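Long-range contact in putative retaining b-glycosidase (Saccharophagus degradans, PDB 5A95), which probably hydrolyses mixed-linkage beta-glucans as a retaining family 5 glycoside hydrolase: residues A[287-292]-A[323-328]. The protein carries 1 engineered substitution. Sequence-based numbering, arbitrary orientation.
Engineered in segment 287-292: Q291 (natural residue Glu). With BGC (beta-D-glucopyranose), chain D.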
loop_
_atom_site.group_PDB
_atom_site.type_symbol
_atom_site.label_atom_id
_atom_site.label_comp_id
_atom_site.label_asym_id
_atom_site.label_seq_id
_atom_site.Cartn_x
_atom_site.Cartn_y
_atom_site.Cartn_z
ATOM N N VAL A 287 -4.521 -30.760 -11.521
ATOM C CA VAL A 287 -3.315 -29.974 -11.754
ATOM C C VAL A 287 -3.303 -29.484 -13.188
ATOM O O VAL A 287 -3.634 -30.235 -14.122
ATOM C CB VAL A 287 -2.057 -30.822 -11.479
ATOM C CG1 VAL A 287 -0.763 -30.148 -11.914
ATOM C CG2 VAL A 287 -2.017 -31.178 -10.019
ATOM N N ILE A 288 -2.936 -28.217 -13.367
ATOM C CA ILE A 288 -2.709 -27.682 -14.686
ATOM C C ILE A 288 -1.270 -27.194 -14.789
ATOM O O ILE A 288 -0.813 -26.340 -14.006
ATOM C CB ILE A 288 -3.661 -26.525 -15.109
ATOM C CG1 ILE A 288 -5.113 -26.800 -14.743
ATOM C CG2 ILE A 288 -3.507 -26.224 -16.597
ATOM C CD1 ILE A 288 -6.070 -25.657 -15.055
ATOM N N ALA A 289 -0.537 -27.778 -15.738
ATOM C CA ALA A 289 0.799 -27.310 -16.053
ATOM C C ALA A 289 0.649 -26.093 -16.959
ATOM O O ALA A 289 0.641 -26.225 -18.189
ATOM C CB ALA A 289 1.595 -28.436 -16.689
ATOM N N THR A 290 0.463 -24.915 -16.347
ATOM C CA THR A 290 0.097 -23.743 -17.128
ATOM C C THR A 290 1.239 -23.070 -17.892
ATOM O O THR A 290 0.979 -22.189 -18.701
ATOM C CB THR A 290 -0.657 -22.713 -16.288
ATOM O OG1 THR A 290 0.051 -22.496 -15.069
ATOM C CG2 THR A 290 -2.077 -23.134 -16.014
ATOM N N GLN A 291 2.464 -23.513 -17.635
ATOM C CA GLN A 291 3.614 -23.214 -18.488
ATOM C C GLN A 291 4.484 -24.434 -18.509
ATOM O O GLN A 291 4.740 -25.073 -17.486
ATOM C CB GLN A 291 4.427 -22.013 -18.013
ATOM C CG GLN A 291 3.618 -20.749 -18.089
ATOM C CD GLN A 291 4.363 -19.475 -17.779
ATOM O OE1 GLN A 291 3.742 -18.475 -17.465
ATOM N NE2 GLN A 291 5.651 -19.471 -17.979
ATOM N N LEU A 292 4.940 -24.750 -19.706
ATOM C CA LEU A 292 5.898 -25.807 -20.000
ATOM C C LEU A 292 6.396 -25.544 -21.416
ATOM O O LEU A 292 5.767 -24.820 -22.169
ATOM C CB LEU A 292 5.281 -27.205 -19.866
ATOM C CG LEU A 292 4.284 -27.647 -20.918
ATOM C CD1 LEU A 292 4.193 -29.162 -21.022
ATOM C CD2 LEU A 292 2.898 -27.070 -20.648
ATOM N N LYS A 323 -0.586 -39.235 -15.549
ATOM C CA LYS A 323 -1.146 -38.595 -14.369
ATOM C C LYS A 323 -2.500 -37.927 -14.661
ATOM O O LYS A 323 -3.182 -37.562 -13.727
ATOM C CB LYS A 323 -0.150 -37.546 -13.786
ATOM C CG LYS A 323 1.282 -38.010 -13.445
ATOM C CD LYS A 323 1.346 -39.028 -12.328
ATOM C CE LYS A 323 0.870 -38.464 -10.993
ATOM N NZ LYS A 323 1.211 -39.363 -9.862
ATOM N N GLY A 324 -2.874 -37.778 -15.936
ATOM C CA GLY A 324 -4.061 -37.047 -16.343
ATOM C C GLY A 324 -3.998 -35.544 -16.174
ATOM O O GLY A 324 -5.039 -34.901 -16.063
ATOM N N VAL A 325 -2.784 -34.987 -16.202
ATOM C CA VAL A 325 -2.508 -33.573 -15.955
ATOM C C VAL A 325 -2.888 -32.730 -17.174
ATOM O O VAL A 325 -2.605 -33.091 -18.307
ATOM C CB VAL A 325 -1.026 -33.422 -15.552
ATOM C CG1 VAL A 325 -0.571 -31.975 -15.591
ATOM C CG2 VAL A 325 -0.823 -33.986 -14.137
ATOM N N SER A 326 -3.547 -31.598 -16.911
ATOM C CA SER A 326 -3.876 -30.608 -17.932
ATOM C C SER A 326 -2.678 -29.701 -18.206
ATOM O O SER A 326 -1.745 -29.637 -17.398
ATOM C CB SER A 326 -5.043 -29.781 -17.434
ATOM O OG SER A 326 -6.250 -30.521 -17.364
ATOM N N TYR A 327 -2.679 -29.009 -19.334
ATOM C CA TYR A 327 -1.524 -28.193 -19.684
ATOM C C TYR A 327 -1.828 -27.108 -20.703
ATOM O O TYR A 327 -2.675 -27.252 -21.561
ATOM C CB TYR A 327 -0.363 -29.059 -20.205
ATOM C CG TYR A 327 -0.707 -29.912 -21.389
ATOM C CD1 TYR A 327 -0.585 -29.428 -22.681
ATOM C CD2 TYR A 327 -1.194 -31.189 -21.222
ATOM C CE1 TYR A 327 -0.897 -30.218 -23.776
ATOM C CE2 TYR A 327 -1.508 -31.988 -22.304
ATOM C CZ TYR A 327 -1.373 -31.495 -23.582
ATOM O OH TYR A 327 -1.704 -32.274 -24.689
ATOM N N THR A 328 -1.054 -26.023 -20.601
ATOM C CA THR A 328 -1.012 -24.986 -21.610
ATOM C C THR A 328 0.445 -24.623 -21.899
ATOM O O THR A 328 1.151 -24.068 -21.056
ATOM C CB THR A 328 -1.804 -23.731 -21.233
ATOM O OG1 THR A 328 -1.427 -23.229 -19.958
ATOM C CG2 THR A 328 -3.291 -24.001 -21.224
HETATM C C2 BGC D . 7.712 -16.489 -17.161
HETATM C C3 BGC D . 7.439 -16.048 -18.598
HETATM C C4 BGC D . 8.741 -16.114 -19.405
HETATM C C5 BGC D . 9.342 -17.502 -19.298
HETATM C C6 BGC D . 10.617 -17.646 -20.094
HETATM C C1 BGC D . 8.581 -17.738 -17.046
HETATM O O1 BGC D . 9.217 -17.849 -15.798
HETATM O O2 BGC D . 6.434 -16.652 -16.443
HETATM O O3 BGC D . 6.821 -14.724 -18.542
HETATM O O4 BGC D . 8.628 -15.776 -20.795
HETATM O O5 BGC D . 9.677 -17.692 -17.928
HETATM O O6 BGC D . 11.146 -18.921 -19.726
HETATM O O HOH W 1 -4.745 -33.174 -13.047
#
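T328 closes the C-terminal end of this parallel strand pair with a side-chain bond: its OG1 donates to T290 O over 2.9 Å, approaching from above the carbonyl plane with a C=O...donor angle of only 102°. OG1 sits between its own backbone N and carbonyl carbon (chi1 53°), which carries it alongside T290 CB. The parallel ladder follows with bonds from S326 N to V287 O, A289 N to S326 O (2.8 Å) and T328 N to A289 O (3.0 Å). Strands 287-289 and 326-329, linked through helix 312-323 as a right-handed beta-alpha-beta unit, belong to the (beta/alpha)8 barrel of family 5 glycoside hydrolases. On the helix side, V287 CG1 meets V325 CG1 at 4.1 Å, while L292 CD2 reaches Y327 CB at 3.8 Å and M320 packs against V325, Y327 and L292. A valine in place of T328 would remove the hydroxyl and probably leave T290 O more loosely held, with N72 ND2 still bonded to it. Just beyond, the extended side chain of Q291, engineered from glutamate, reaches the bound glucose: NE2 makes a weak 3.3 Å hydrogen bond to BGC O2, while Q291 NE2 and OE1 are also hydrogen-bonded to Y256 OH and R103 NH1, respectively.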